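Local coordinates for autophagy protein 5 (Saccharomyces cerevisiae, PDB 2DYO) that takes part in cytoplasm-to-vacuole transport and in the formation of autophagic vesicles, and is needed for mitophagy and nucleophagy, at residues L10-E15 / I181-Q186; K145-Q150 / K175-V180; Q150-C155 / A164-S169; V170-K175 / S192-S197. One frame throughout, in Å; residues are numbered along the deposited sequence.

Contact 1 (L10-E15 / I181-Q186)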
loop_
_atom_site.group_PDB
_atom_site.type_symbol
_atom_site.label_atom_id
_atom_site.label_comp_id
_atom_site.label_asym_id
_atom_site.label_seq_id
_atom_site.Cartn_x
_atom_site.Cartn_y
_atom_site.Cartn_z
ATOM N N LEU A 10 -13.995 5.251 -1.429
ATOM C CA LEU A 10 -13.933 3.830 -1.740
ATOM C C LEU A 10 -12.519 3.299 -1.511
ATOM O O LEU A 10 -12.333 2.183 -1.027
ATOM C CB LEU A 10 -14.342 3.582 -3.199
ATOM C CG LEU A 10 -15.828 3.731 -3.537
ATOM C CD1 LEU A 10 -16.038 3.567 -5.039
ATOM C CD2 LEU A 10 -16.629 2.686 -2.771
ATOM N N LEU A 11 -11.524 4.104 -1.864
ATOM C CA LEU A 11 -10.130 3.707 -1.691
ATOM C C LEU A 11 -9.792 3.675 -0.208
ATOM O O LEU A 11 -9.074 2.790 0.262
ATOM C CB LEU A 11 -9.213 4.689 -2.424
ATOM C CG LEU A 11 -9.424 4.741 -3.945
ATOM C CD1 LEU A 11 -8.476 5.757 -4.576
ATOM C CD2 LEU A 11 -9.182 3.347 -4.535
ATOM N N TRP A 12 -10.328 4.641 0.526
ATOM C CA TRP A 12 -10.089 4.734 1.961
ATOM C C TRP A 12 -10.712 3.533 2.655
ATOM O O TRP A 12 -10.141 2.983 3.594
ATOM C CB TRP A 12 -10.685 6.030 2.513
ATOM C CG TRP A 12 -10.236 6.346 3.903
ATOM C CD1 TRP A 12 -10.981 6.274 5.046
ATOM C CD2 TRP A 12 -8.935 6.799 4.299
ATOM N NE1 TRP A 12 -10.223 6.659 6.131
ATOM C CE2 TRP A 12 -8.963 6.985 5.701
ATOM C CE3 TRP A 12 -7.745 7.062 3.605
ATOM C CZ2 TRP A 12 -7.848 7.429 6.423
ATOM C CZ3 TRP A 12 -6.633 7.503 4.321
ATOM C CH2 TRP A 12 -6.694 7.681 5.720
ATOM N N ASN A 13 -11.886 3.124 2.183
ATOM C CA ASN A 13 -12.569 1.968 2.755
ATOM C C ASN A 13 -11.964 0.656 2.236
ATOM O O ASN A 13 -12.346 -0.430 2.685
ATOM C CB ASN A 13 -14.068 2.028 2.436
ATOM C CG ASN A 13 -14.757 3.228 3.074
ATOM O OD1 ASN A 13 -15.920 3.511 2.791
ATOM N ND2 ASN A 13 -14.043 3.936 3.935
ATOM N N GLY A 14 -11.021 0.756 1.297
ATOM C CA GLY A 14 -10.374 -0.442 0.769
ATOM C C GLY A 14 -9.865 -1.253 1.942
ATOM O O GLY A 14 -9.345 -0.678 2.899
ATOM N N GLU A 15 -9.999 -2.576 1.884
ATOM C CA GLU A 15 -9.592 -3.421 3.006
ATOM C C GLU A 15 -9.413 -4.881 2.592
ATOM O O GLU A 15 -10.165 -5.400 1.766
ATOM C CB GLU A 15 -10.658 -3.314 4.093
ATOM C CG GLU A 15 -10.250 -3.756 5.477
ATOM C CD GLU A 15 -11.288 -3.336 6.505
ATOM O OE1 GLU A 15 -11.988 -4.218 7.041
ATOM O OE2 GLU A 15 -11.415 -2.116 6.756
ATOM N N ILE A 181 -3.836 5.927 11.019
ATOM C CA ILE A 181 -4.041 4.928 12.060
ATOM C C ILE A 181 -5.503 4.885 12.491
ATOM O O ILE A 181 -6.092 3.809 12.613
ATOM C CB ILE A 181 -3.181 5.227 13.312
ATOM C CG1 ILE A 181 -1.710 5.395 12.921
ATOM C CG2 ILE A 181 -3.337 4.099 14.320
ATOM C CD1 ILE A 181 -1.066 4.149 12.350
ATOM N N THR A 182 -6.084 6.059 12.723
ATOM C CA THR A 182 -7.477 6.150 13.154
ATOM C C THR A 182 -8.476 5.980 12.013
ATOM O O THR A 182 -9.649 5.710 12.250
ATOM C CB THR A 182 -7.764 7.506 13.826
ATOM O OG1 THR A 182 -7.432 8.563 12.921
ATOM C CG2 THR A 182 -6.952 7.660 15.099
ATOM N N ARG A 183 -8.005 6.134 10.777
ATOM C CA ARG A 183 -8.864 6.025 9.598
ATOM C C ARG A 183 -9.807 7.223 9.521
ATOM O O ARG A 183 -10.968 7.089 9.139
ATOM C CB ARG A 183 -9.684 4.726 9.619
ATOM C CG ARG A 183 -8.857 3.461 9.808
ATOM C CD ARG A 183 -7.635 3.449 8.900
ATOM N NE ARG A 183 -7.986 3.413 7.483
ATOM C CZ ARG A 183 -7.104 3.578 6.499
ATOM N NH1 ARG A 183 -5.825 3.797 6.785
ATOM N NH2 ARG A 183 -7.499 3.509 5.232
ATOM N N ASN A 184 -9.303 8.391 9.902
ATOM C CA ASN A 184 -10.095 9.613 9.856
ATOM C C ASN A 184 -9.985 10.181 8.443
ATOM O O ASN A 184 -9.062 10.933 8.134
ATOM C CB ASN A 184 -9.568 10.645 10.856
ATOM C CG ASN A 184 -10.487 11.849 10.988
ATOM O OD1 ASN A 184 -10.960 12.392 9.986
ATOM N ND2 ASN A 184 -10.742 12.271 12.224
ATOM N N PHE A 185 -10.935 9.805 7.595
ATOM C CA PHE A 185 -10.963 10.246 6.206
ATOM C C PHE A 185 -10.922 11.764 6.070
ATOM O O PHE A 185 -10.150 12.305 5.269
ATOM C CB PHE A 185 -12.223 9.702 5.529
ATOM C CG PHE A 185 -12.328 10.045 4.072
ATOM C CD1 PHE A 185 -11.429 9.513 3.151
ATOM C CD2 PHE A 185 -13.338 10.884 3.614
ATOM C CE1 PHE A 185 -11.538 9.809 1.791
ATOM C CE2 PHE A 185 -13.455 11.189 2.256
ATOM C CZ PHE A 185 -12.554 10.649 1.344
ATOM N N GLN A 186 -11.750 12.452 6.853
ATOM C CA GLN A 186 -11.811 13.908 6.793
ATOM C C GLN A 186 -10.460 14.572 7.029
ATOM O O GLN A 186 -10.068 15.475 6.292
ATOM C CB GLN A 186 -12.833 14.448 7.802
ATOM C CG GLN A 186 -14.276 14.051 7.522
ATOM C CD GLN A 186 -14.501 12.547 7.560
ATOM O OE1 GLN A 186 -14.067 11.861 8.489
ATOM N NE2 GLN A 186 -15.195 12.027 6.552
HETATM O O HOH W 1 -10.537 2.367 6.765
#
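Trp-12 and Phe-185 mark the closest backbone approach, their CA atoms 7.0 Å apart, where the last turn of helix 4-12 meets the break between helices 170-182 and 185-195. The Trp-12 indole is held between Arg-183 of the break and Phe-185, the first residue of the next helix. On one face lies the guanidinium of Arg-183, nearly parallel with the ring (planes 11° apart) and with CZ 4.0 Å from the centroid of the six-membered ring, a cation-pi stack. Over the opposite face Phe-185 CB makes a CH-pi contact, 3.9 Å from the centroid of the five-membered ring, and the phenyl ring is oblique to the indole. Arginine suits its place because it stacks and donates at once: NH2 reaches a lone pair of Trp-12 O at 3.2 Å, and a water bridges NE to the same oxygen, while NH1 turns back to Val-180 O and Glu-45 O. Bends at chi2 and chi3 fold the chain back over the indole. A straight bond from NE1 to Arg-183 O, 3.1 Å long, pins the ring in its own plane. Positive phi at Arg-183 ends one helix and Asn-184 N-caps the next through Asp-187 N; the indole packs into this tight turn between consecutive helices, joining the UblA region to the helical bundle.

Contact 2 (K145-Q150 / K175-V180)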
loop_
_atom_site.group_PDB
_atom_site.type_symbol
_atom_site.label_atom_id
_atom_site.label_comp_id
_atom_site.label_asym_id
_atom_site.label_seq_id
_atom_site.Cartn_x
_atom_site.Cartn_y
_atom_site.Cartn_z
ATOM N N LYS A 145 8.011 8.441 9.929
ATOM C CA LYS A 145 9.161 9.132 9.352
ATOM C C LYS A 145 9.295 8.835 7.863
ATOM O O LYS A 145 9.491 9.744 7.055
ATOM C CB LYS A 145 10.460 8.733 10.066
ATOM C CG LYS A 145 10.641 9.363 11.445
ATOM C CD LYS A 145 10.814 10.873 11.349
ATOM C CE LYS A 145 11.049 11.496 12.719
ATOM N NZ LYS A 145 11.173 12.979 12.617
ATOM N N PHE A 146 9.195 7.562 7.502
ATOM C CA PHE A 146 9.308 7.154 6.108
ATOM C C PHE A 146 8.164 7.731 5.276
ATOM O O PHE A 146 8.371 8.245 4.178
ATOM C CB PHE A 146 9.272 5.629 5.990
ATOM C CG PHE A 146 9.417 5.132 4.580
ATOM C CD1 PHE A 146 10.676 4.950 4.017
ATOM C CD2 PHE A 146 8.292 4.907 3.789
ATOM C CE1 PHE A 146 10.816 4.556 2.691
ATOM C CE2 PHE A 146 8.426 4.511 2.459
ATOM C CZ PHE A 146 9.683 4.338 1.912
ATOM N N TRP A 147 6.955 7.615 5.809
ATOM C CA TRP A 147 5.753 8.089 5.132
ATOM C C TRP A 147 5.767 9.601 4.901
ATOM O O TRP A 147 5.415 10.079 3.819
ATOM C CB TRP A 147 4.532 7.707 5.959
ATOM C CG TRP A 147 3.239 8.203 5.406
ATOM C CD1 TRP A 147 2.526 7.668 4.370
ATOM C CD2 TRP A 147 2.473 9.306 5.897
ATOM N NE1 TRP A 147 1.354 8.371 4.192
ATOM C CE2 TRP A 147 1.302 9.384 5.114
ATOM C CE3 TRP A 147 2.668 10.244 6.923
ATOM C CZ2 TRP A 147 0.320 10.353 5.334
ATOM C CZ3 TRP A 147 1.692 11.207 7.142
ATOM C CH2 TRP A 147 0.534 11.256 6.348
ATOM N N PHE A 148 6.169 10.359 5.916
ATOM C CA PHE A 148 6.206 11.809 5.759
ATOM C C PHE A 148 7.266 12.190 4.725
ATOM O O PHE A 148 7.097 13.159 3.979
ATOM C CB PHE A 148 6.479 12.494 7.102
ATOM C CG PHE A 148 6.400 13.990 7.037
ATOM C CD1 PHE A 148 7.522 14.745 6.719
ATOM C CD2 PHE A 148 5.188 14.637 7.229
ATOM C CE1 PHE A 148 7.437 16.130 6.597
ATOM C CE2 PHE A 148 5.090 16.022 7.110
ATOM C CZ PHE A 148 6.215 16.767 6.789
ATOM N N HIS A 149 8.345 11.412 4.664
ATOM C CA HIS A 149 9.408 11.665 3.696
ATOM C C HIS A 149 8.883 11.374 2.284
ATOM O O HIS A 149 9.342 11.964 1.300
ATOM C CB HIS A 149 10.630 10.792 4.001
ATOM C CG HIS A 149 11.836 11.147 3.189
ATOM N ND1 HIS A 149 12.519 12.332 3.355
ATOM C CD2 HIS A 149 12.454 10.494 2.176
ATOM C CE1 HIS A 149 13.506 12.395 2.478
ATOM N NE2 HIS A 149 13.488 11.293 1.750
ATOM N N GLN A 150 7.922 10.458 2.192
ATOM C CA GLN A 150 7.304 10.125 0.911
ATOM C C GLN A 150 6.530 11.360 0.448
ATOM O O GLN A 150 6.635 11.782 -0.704
ATOM C CB GLN A 150 6.318 8.956 1.058
ATOM C CG GLN A 150 6.930 7.561 1.152
ATOM C CD GLN A 150 7.699 7.169 -0.095
ATOM O OE1 GLN A 150 8.847 7.578 -0.287
ATOM N NE2 GLN A 150 7.066 6.383 -0.959
ATOM N N LYS A 175 -1.089 15.056 12.825
ATOM C CA LYS A 175 -2.508 14.787 12.618
ATOM C C LYS A 175 -2.701 14.068 11.278
ATOM O O LYS A 175 -3.583 13.223 11.130
ATOM C CB LYS A 175 -3.276 16.114 12.620
ATOM C CG LYS A 175 -4.790 16.010 12.512
ATOM C CD LYS A 175 -5.389 17.412 12.394
ATOM C CE LYS A 175 -6.904 17.396 12.367
ATOM N NZ LYS A 175 -7.461 18.773 12.222
ATOM N N PHE A 176 -1.869 14.424 10.307
ATOM C CA PHE A 176 -1.926 13.823 8.979
ATOM C C PHE A 176 -1.631 12.324 9.127
ATOM O O PHE A 176 -2.436 11.486 8.722
ATOM C CB PHE A 176 -0.902 14.513 8.067
ATOM C CG PHE A 176 -1.047 14.176 6.600
ATOM C CD1 PHE A 176 -2.263 13.742 6.079
ATOM C CD2 PHE A 176 0.038 14.310 5.739
ATOM C CE1 PHE A 176 -2.392 13.442 4.717
ATOM C CE2 PHE A 176 -0.077 14.014 4.379
ATOM C CZ PHE A 176 -1.294 13.580 3.868
ATOM N N TRP A 177 -0.494 11.989 9.732
ATOM C CA TRP A 177 -0.132 10.586 9.941
ATOM C C TRP A 177 -1.175 9.905 10.816
ATOM O O TRP A 177 -1.551 8.757 10.580
ATOM C CB TRP A 177 1.231 10.467 10.626
ATOM C CG TRP A 177 1.543 9.054 11.066
ATOM C CD1 TRP A 177 1.655 8.593 12.347
ATOM C CD2 TRP A 177 1.746 7.921 10.214
ATOM N NE1 TRP A 177 1.917 7.242 12.346
ATOM C CE2 TRP A 177 1.979 6.805 11.049
ATOM C CE3 TRP A 177 1.756 7.742 8.825
ATOM C CZ2 TRP A 177 2.218 5.525 10.537
ATOM C CZ3 TRP A 177 1.995 6.466 8.317
ATOM C CH2 TRP A 177 2.224 5.379 9.171
ATOM N N GLY A 178 -1.634 10.625 11.833
ATOM C CA GLY A 178 -2.615 10.081 12.747
ATOM C C GLY A 178 -3.867 9.560 12.075
ATOM O O GLY A 178 -4.408 8.530 12.481
ATOM N N SER A 179 -4.328 10.268 11.048
ATOM C CA SER A 179 -5.529 9.871 10.324
ATOM C C SER A 179 -5.372 8.495 9.686
ATOM O O SER A 179 -6.354 7.790 9.482
ATOM C CB SER A 179 -5.857 10.891 9.234
ATOM O OG SER A 179 -4.863 10.881 8.227
ATOM N N VAL A 180 -4.137 8.120 9.361
ATOM C CA VAL A 180 -3.877 6.814 8.755
ATOM C C VAL A 180 -4.150 5.683 9.749
ATOM O O VAL A 180 -4.632 4.613 9.371
ATOM C CB VAL A 180 -2.412 6.689 8.281
ATOM C CG1 VAL A 180 -2.183 5.302 7.678
ATOM C CG2 VAL A 180 -2.097 7.777 7.255
#
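Trp-147 carries this contact, its indole reaching from helix 145-150 to the side of helix 175-180, where Phe-176 and Trp-177 receive it. The two segment axes pass 10.8 Å apart at 114°, a steep crossing at which large aromatic side chains can span the gap. One face of the Trp-147 ring is met near its rim by CE3 and CZ3 of Trp-177: CZ3 of Trp-177 is 3.6 Å from CG of Trp-147, and the rings are oblique, the planes of the Trp-147 five-membered and Trp-177 six-membered rings at 54°. On the same face, Val-180 sets its CG2 methyl 4.0 Å from Trp-147 CZ2, the branch turned toward the backbone N of the valine. The far end of the indole points over a face of Phe-176, with Trp-147 CZ2 3.8 Å from Phe-176 CE2; these rings too meet obliquely, their centroids 4.6 Å apart. With CG opposite the backbone N across the CA-CB bond (chi1 177°), the indole extends away from its own helix and into this aromatic cluster. Its one polar atom, NE1, is buried but satisfied by Phe-276 O, so tryptophan can fill the space without leaving a donor unpaired. Were this indole cut back to an alanine, a gap is likely to open between Phe-176 and Trp-177, and Phe-276 O to keep one indole donor, that of Trp-151, instead of two. Trp-151, one turn further along helix 142-159, meets both Trp-147 and Phe-176 edge-to-face, while Phe-188, Ile-191 and Ile-195 bring helix 185-195 against Phe-176, and Tyr-47 and Phe-276 reach Trp-147 from beyond the bundle.

Contact 3 (Q150-C155 / A164-S169)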
loop_
_atom_site.group_PDB
_atom_site.type_symbol
_atom_site.label_atom_id
_atom_site.label_comp_id
_atom_site.label_asym_id
_atom_site.label_seq_id
_atom_site.Cartn_x
_atom_site.Cartn_y
_atom_site.Cartn_z
ATOM N N GLN A 150 7.922 10.458 2.192
ATOM C CA GLN A 150 7.304 10.125 0.911
ATOM C C GLN A 150 6.530 11.360 0.448
ATOM O O GLN A 150 6.635 11.782 -0.704
ATOM C CB GLN A 150 6.318 8.956 1.058
ATOM C CG GLN A 150 6.930 7.561 1.152
ATOM C CD GLN A 150 7.699 7.169 -0.095
ATOM O OE1 GLN A 150 8.847 7.578 -0.287
ATOM N NE2 GLN A 150 7.066 6.383 -0.959
ATOM N N TRP A 151 5.753 11.942 1.357
ATOM C CA TRP A 151 4.963 13.114 1.012
ATOM C C TRP A 151 5.795 14.343 0.708
ATOM O O TRP A 151 5.383 15.200 -0.063
ATOM C CB TRP A 151 3.935 13.425 2.101
ATOM C CG TRP A 151 2.654 12.674 1.909
ATOM C CD1 TRP A 151 2.271 11.521 2.535
ATOM C CD2 TRP A 151 1.611 12.995 0.982
ATOM N NE1 TRP A 151 1.052 11.103 2.053
ATOM C CE2 TRP A 151 0.627 11.989 1.097
ATOM C CE3 TRP A 151 1.413 14.038 0.061
ATOM C CZ2 TRP A 151 -0.543 11.993 0.323
ATOM C CZ3 TRP A 151 0.248 14.041 -0.706
ATOM C CH2 TRP A 151 -0.712 13.024 -0.568
ATOM N N LYS A 152 6.974 14.433 1.320
ATOM C CA LYS A 152 7.850 15.570 1.058
ATOM C C LYS A 152 8.324 15.501 -0.398
ATOM O O LYS A 152 8.381 16.511 -1.100
ATOM C CB LYS A 152 9.038 15.554 2.019
ATOM C CG LYS A 152 9.866 16.820 1.996
ATOM C CD LYS A 152 11.046 16.736 2.982
ATOM C CE LYS A 152 11.937 17.974 2.879
ATOM N NZ LYS A 152 13.106 17.871 3.798
ATOM N N GLN A 153 8.660 14.299 -0.858
ATOM C CA GLN A 153 9.099 14.123 -2.241
ATOM C C GLN A 153 7.922 14.437 -3.173
ATOM O O GLN A 153 8.073 15.107 -4.194
ATOM C CB GLN A 153 9.541 12.679 -2.496
ATOM C CG GLN A 153 10.733 12.209 -1.697
ATOM C CD GLN A 153 10.966 10.712 -1.850
ATOM O OE1 GLN A 153 11.274 10.223 -2.944
ATOM N NE2 GLN A 153 10.809 9.973 -0.751
ATOM N N VAL A 154 6.748 13.928 -2.811
ATOM C CA VAL A 154 5.543 14.147 -3.602
ATOM C C VAL A 154 5.256 15.639 -3.755
ATOM O O VAL A 154 5.006 16.113 -4.857
ATOM C CB VAL A 154 4.318 13.439 -2.967
ATOM C CG1 VAL A 154 3.033 13.893 -3.635
ATOM C CG2 VAL A 154 4.473 11.932 -3.109
ATOM N N CYS A 155 5.313 16.382 -2.652
ATOM C CA CYS A 155 5.061 17.821 -2.700
ATOM C C CYS A 155 5.993 18.477 -3.717
ATOM O O CYS A 155 5.560 19.272 -4.557
ATOM C CB CYS A 155 5.274 18.443 -1.313
ATOM S SG CYS A 155 4.952 20.224 -1.197
ATOM N N ALA A 164 4.863 23.846 0.480
ATOM C CA ALA A 164 3.538 23.564 1.016
ATOM C C ALA A 164 3.538 22.627 2.223
ATOM O O ALA A 164 2.830 22.872 3.203
ATOM C CB ALA A 164 2.648 22.988 -0.078
ATOM N N ILE A 165 4.323 21.558 2.159
ATOM C CA ILE A 165 4.354 20.602 3.261
ATOM C C ILE A 165 5.196 21.082 4.441
ATOM O O ILE A 165 4.894 20.770 5.591
ATOM C CB ILE A 165 4.857 19.207 2.786
ATOM C CG1 ILE A 165 4.623 18.168 3.887
ATOM C CG2 ILE A 165 6.329 19.268 2.410
ATOM C CD1 ILE A 165 5.071 16.760 3.509
ATOM N N MET A 166 6.241 21.851 4.159
ATOM C CA MET A 166 7.106 22.364 5.219
ATOM C C MET A 166 6.411 23.460 6.021
ATOM O O MET A 166 6.825 23.784 7.135
ATOM C CB MET A 166 8.405 22.907 4.623
ATOM C CG MET A 166 9.243 21.858 3.917
ATOM S SD MET A 166 9.881 20.589 5.030
ATOM C CE MET A 166 8.651 19.317 4.905
ATOM N N SER A 167 5.347 24.017 5.454
ATOM C CA SER A 167 4.598 25.085 6.105
ATOM C C SER A 167 3.515 24.590 7.050
ATOM O O SER A 167 2.891 25.384 7.750
ATOM C CB SER A 167 3.977 26.004 5.053
ATOM O OG SER A 167 4.991 26.647 4.302
ATOM N N LEU A 168 3.275 23.283 7.064
ATOM C CA LEU A 168 2.270 22.729 7.964
ATOM C C LEU A 168 2.813 22.867 9.384
ATOM O O LEU A 168 4.025 22.859 9.580
ATOM C CB LEU A 168 2.040 21.246 7.665
ATOM C CG LEU A 168 1.475 20.834 6.305
ATOM C CD1 LEU A 168 1.395 19.304 6.240
ATOM C CD2 LEU A 168 0.105 21.443 6.107
ATOM N N SER A 169 1.933 23.006 10.369
ATOM C CA SER A 169 2.397 23.099 11.748
ATOM C C SER A 169 2.842 21.690 12.125
ATOM O O SER A 169 2.427 20.715 11.492
ATOM C CB SER A 169 1.275 23.552 12.684
ATOM O OG SER A 169 0.302 22.541 12.876
#
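Cys-155 SG takes the polar bond that crosses this contact, a weak one from Ile-165 N, 3.7 Å long and bent to 144° at the hydrogen. The sulfur is otherwise in apolar company, with Ala-164 CB at 3.8 Å. A thiol suits the place, being small enough to lie against the backbone of helix 163-166 and apolar enough for the interior. Ile-165 supplies the largest apolar share of the contact. Its CG1 stands anti to the backbone N (chi1 -169°) and the chain runs straight on, which carries CD1 to the backbone of helix 142-159, 3.7 Å from Lys-152 N and 3.8 Å from Trp-151 CB; the CG2 branch turns instead to Cys-155 CB at 4.0 Å. This is a helical hairpin in the alpha-helical bundle region of ATG5: the chain leaves helix 142-159 and doubles back, so that the short helix 163-166 lies along the flank of the long one. At the outer margin Lys-152 and Met-166 cross at about a right angle, Lys-152 CE touching Met-166 SD at 4.0 Å and the CE methyl of the methionine lying by CG and CD of Lys-152. A long aliphatic chain ending in an amine can cover apolar neighbours while its tip goes outward. Lys-152 is the acceptor of the isopeptide bond to ATG12, a linkage absent here. The methionine thioether would probably lose the lysine methylenes from one side, and ATG12 its attachment amine, with an alanine at this position. Further inward, Trp-151 gives NE1 to Phe-276 O, and Ile-195 of helix 185-195 packs against both Trp-151 and Cys-155.

Contact 4 (V170-K175 / S192-S197)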
loop_
_atom_site.group_PDB
_atom_site.type_symbol
_atom_site.label_atom_id
_atom_site.label_comp_id
_atom_site.label_asym_id
_atom_site.label_seq_id
_atom_site.Cartn_x
_atom_site.Cartn_y
_atom_site.Cartn_z
ATOM N N VAL A 170 3.698 21.583 13.133
ATOM C CA VAL A 170 4.166 20.278 13.568
ATOM C C VAL A 170 2.972 19.377 13.862
ATOM O O VAL A 170 2.913 18.249 13.377
ATOM C CB VAL A 170 5.055 20.399 14.820
ATOM C CG1 VAL A 170 5.363 19.017 15.384
ATOM C CG2 VAL A 170 6.347 21.125 14.461
ATOM N N ASN A 171 2.007 19.882 14.629
ATOM C CA ASN A 171 0.822 19.094 14.964
ATOM C C ASN A 171 -0.053 18.763 13.754
ATOM O O ASN A 171 -0.781 17.769 13.756
ATOM C CB ASN A 171 -0.026 19.814 16.016
ATOM C CG ASN A 171 0.680 19.927 17.353
ATOM O OD1 ASN A 171 1.659 19.228 17.609
ATOM N ND2 ASN A 171 0.178 20.804 18.220
ATOM N N GLU A 172 0.008 19.598 12.725
ATOM C CA GLU A 172 -0.789 19.345 11.533
ATOM C C GLU A 172 -0.236 18.091 10.853
ATOM O O GLU A 172 -0.990 17.226 10.399
ATOM C CB GLU A 172 -0.716 20.553 10.594
ATOM C CG GLU A 172 -2.004 20.812 9.834
ATOM C CD GLU A 172 -2.103 22.238 9.313
ATOM O OE1 GLU A 172 -3.173 22.594 8.774
ATOM O OE2 GLU A 172 -1.117 22.999 9.442
ATOM N N ALA A 173 1.090 17.999 10.808
ATOM C CA ALA A 173 1.775 16.861 10.206
ATOM C C ALA A 173 1.510 15.586 11.002
ATOM O O ALA A 173 1.343 14.513 10.430
ATOM C CB ALA A 173 3.269 17.132 10.138
ATOM N N ARG A 174 1.482 15.708 12.325
ATOM C CA ARG A 174 1.234 14.557 13.184
ATOM C C ARG A 174 -0.190 14.090 12.980
ATOM O O ARG A 174 -0.470 12.893 12.967
ATOM C CB ARG A 174 1.442 14.942 14.648
ATOM C CG ARG A 174 2.649 15.805 14.847
ATOM C CD ARG A 174 3.760 15.078 15.548
ATOM N NE ARG A 174 3.627 15.181 16.996
ATOM C CZ ARG A 174 4.662 15.223 17.827
ATOM N NH1 ARG A 174 5.895 15.170 17.345
ATOM N NH2 ARG A 174 4.467 15.336 19.134
ATOM N N LYS A 175 -1.089 15.056 12.825
ATOM C CA LYS A 175 -2.508 14.787 12.618
ATOM C C LYS A 175 -2.701 14.068 11.278
ATOM O O LYS A 175 -3.583 13.223 11.130
ATOM C CB LYS A 175 -3.276 16.114 12.620
ATOM C CG LYS A 175 -4.790 16.010 12.512
ATOM C CD LYS A 175 -5.389 17.412 12.394
ATOM C CE LYS A 175 -6.904 17.396 12.367
ATOM N NZ LYS A 175 -7.461 18.773 12.222
ATOM N N SER A 192 -3.895 16.291 2.961
ATOM C CA SER A 192 -3.330 15.921 1.662
ATOM C C SER A 192 -3.643 16.982 0.611
ATOM O O SER A 192 -2.793 17.327 -0.214
ATOM C CB SER A 192 -3.838 14.538 1.213
ATOM O OG SER A 192 -5.254 14.466 1.154
ATOM N N ASN A 193 -4.857 17.518 0.649
ATOM C CA ASN A 193 -5.242 18.554 -0.303
ATOM C C ASN A 193 -4.440 19.838 -0.084
ATOM O O ASN A 193 -4.077 20.519 -1.040
ATOM C CB ASN A 193 -6.742 18.832 -0.198
ATOM C CG ASN A 193 -7.574 17.809 -0.954
ATOM O OD1 ASN A 193 -8.790 17.733 -0.787
ATOM N ND2 ASN A 193 -6.915 17.022 -1.801
ATOM N N LYS A 194 -4.156 20.155 1.176
ATOM C CA LYS A 194 -3.386 21.349 1.516
ATOM C C LYS A 194 -1.978 21.305 0.948
ATOM O O LYS A 194 -1.423 22.339 0.577
ATOM C CB LYS A 194 -3.268 21.516 3.034
ATOM C CG LYS A 194 -4.520 21.964 3.743
ATOM C CD LYS A 194 -4.185 22.423 5.160
ATOM C CE LYS A 194 -3.128 23.527 5.142
ATOM N NZ LYS A 194 -2.861 24.086 6.500
ATOM N N ILE A 195 -1.395 20.111 0.907
ATOM C CA ILE A 195 -0.040 19.938 0.396
ATOM C C ILE A 195 0.010 20.287 -1.080
ATOM O O ILE A 195 1.011 20.810 -1.566
ATOM C CB ILE A 195 0.452 18.488 0.587
ATOM C CG1 ILE A 195 0.530 18.159 2.077
ATOM C CG2 ILE A 195 1.819 18.312 -0.072
ATOM C CD1 ILE A 195 0.959 16.742 2.375
ATOM N N SER A 196 -1.074 19.985 -1.789
ATOM C CA SER A 196 -1.176 20.285 -3.214
ATOM C C SER A 196 -2.577 20.037 -3.754
ATOM O O SER A 196 -3.115 18.932 -3.641
ATOM C CB SER A 196 -0.180 19.455 -4.023
ATOM O OG SER A 196 -0.212 19.847 -5.387
ATOM N N SER A 197 -3.161 21.077 -4.341
ATOM C CA SER A 197 -4.498 20.995 -4.916
ATOM C C SER A 197 -4.500 21.658 -6.291
ATOM O O SER A 197 -5.551 21.823 -6.916
ATOM C CB SER A 197 -5.510 21.687 -3.998
ATOM O OG SER A 197 -5.200 23.061 -3.838
#
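Glu-172 and Lys-194 form a salt bridge, Lys-194 NZ giving a hydrogen bond of 2.7 Å to Glu-172 OE1. It is an interhelical ion pair at the surface of the alpha-helical bundle, joining the first turn of helix 170-182 to the last turn of helix 185-195. The backbones stay well apart, with 10.5 Å between the CA atoms of Glu-172 and Lys-194, so only long side chains could close the distance. Both suit the task: the glutamate runs out extended beyond CG, and the lysine, bent at chi3 (56°), brings its ammonium across the glutamate at about a right angle. NZ approaches OE1 from above the carboxylate plane, 38° out of it. Attraction between the opposite charges probably makes the pair stronger than a neutral bond of this length, although solvent near the exposed lysine would weaken it.

Around the ion pair the packing is apolar. Glu-172 rests against Ile-191 and Lys-194 against Leu-168, while Ile-195, next in sequence to the lysine, faces inward to Phe-176, Trp-151 and Cys-155. At the start of helix 170-182 the backbone N of Glu-172 is bound by Ser-169 OG, the N-cap. Besides NZ, the lysine brings its CD and CE methylenes up to the carboxylate, each 3.8 Å from Glu-172 OE1.

Overall arrangement
From the N terminus, helix 4-12 opens contact 1, which closes only at the turn between helices 170-182 and 185-195, after the chain has passed through the first ubiquitin-like region and most of the helical bundle. Contact 2, joining helices 142-159 and 170-182, is nested inside that loop, and contact 3, the short return to helix 163-166, is nested inside contact 2. Contact 4 begins once contact 3 has closed and crosses both contacts 1 and 2, bringing in the end of helix 185-195. Contacts 2, 3 and 4 share a core in which Phe-176, Trp-151 and Ile-195 meet, while contact 1 touches contact 2 through Asn-184 and Ser-179.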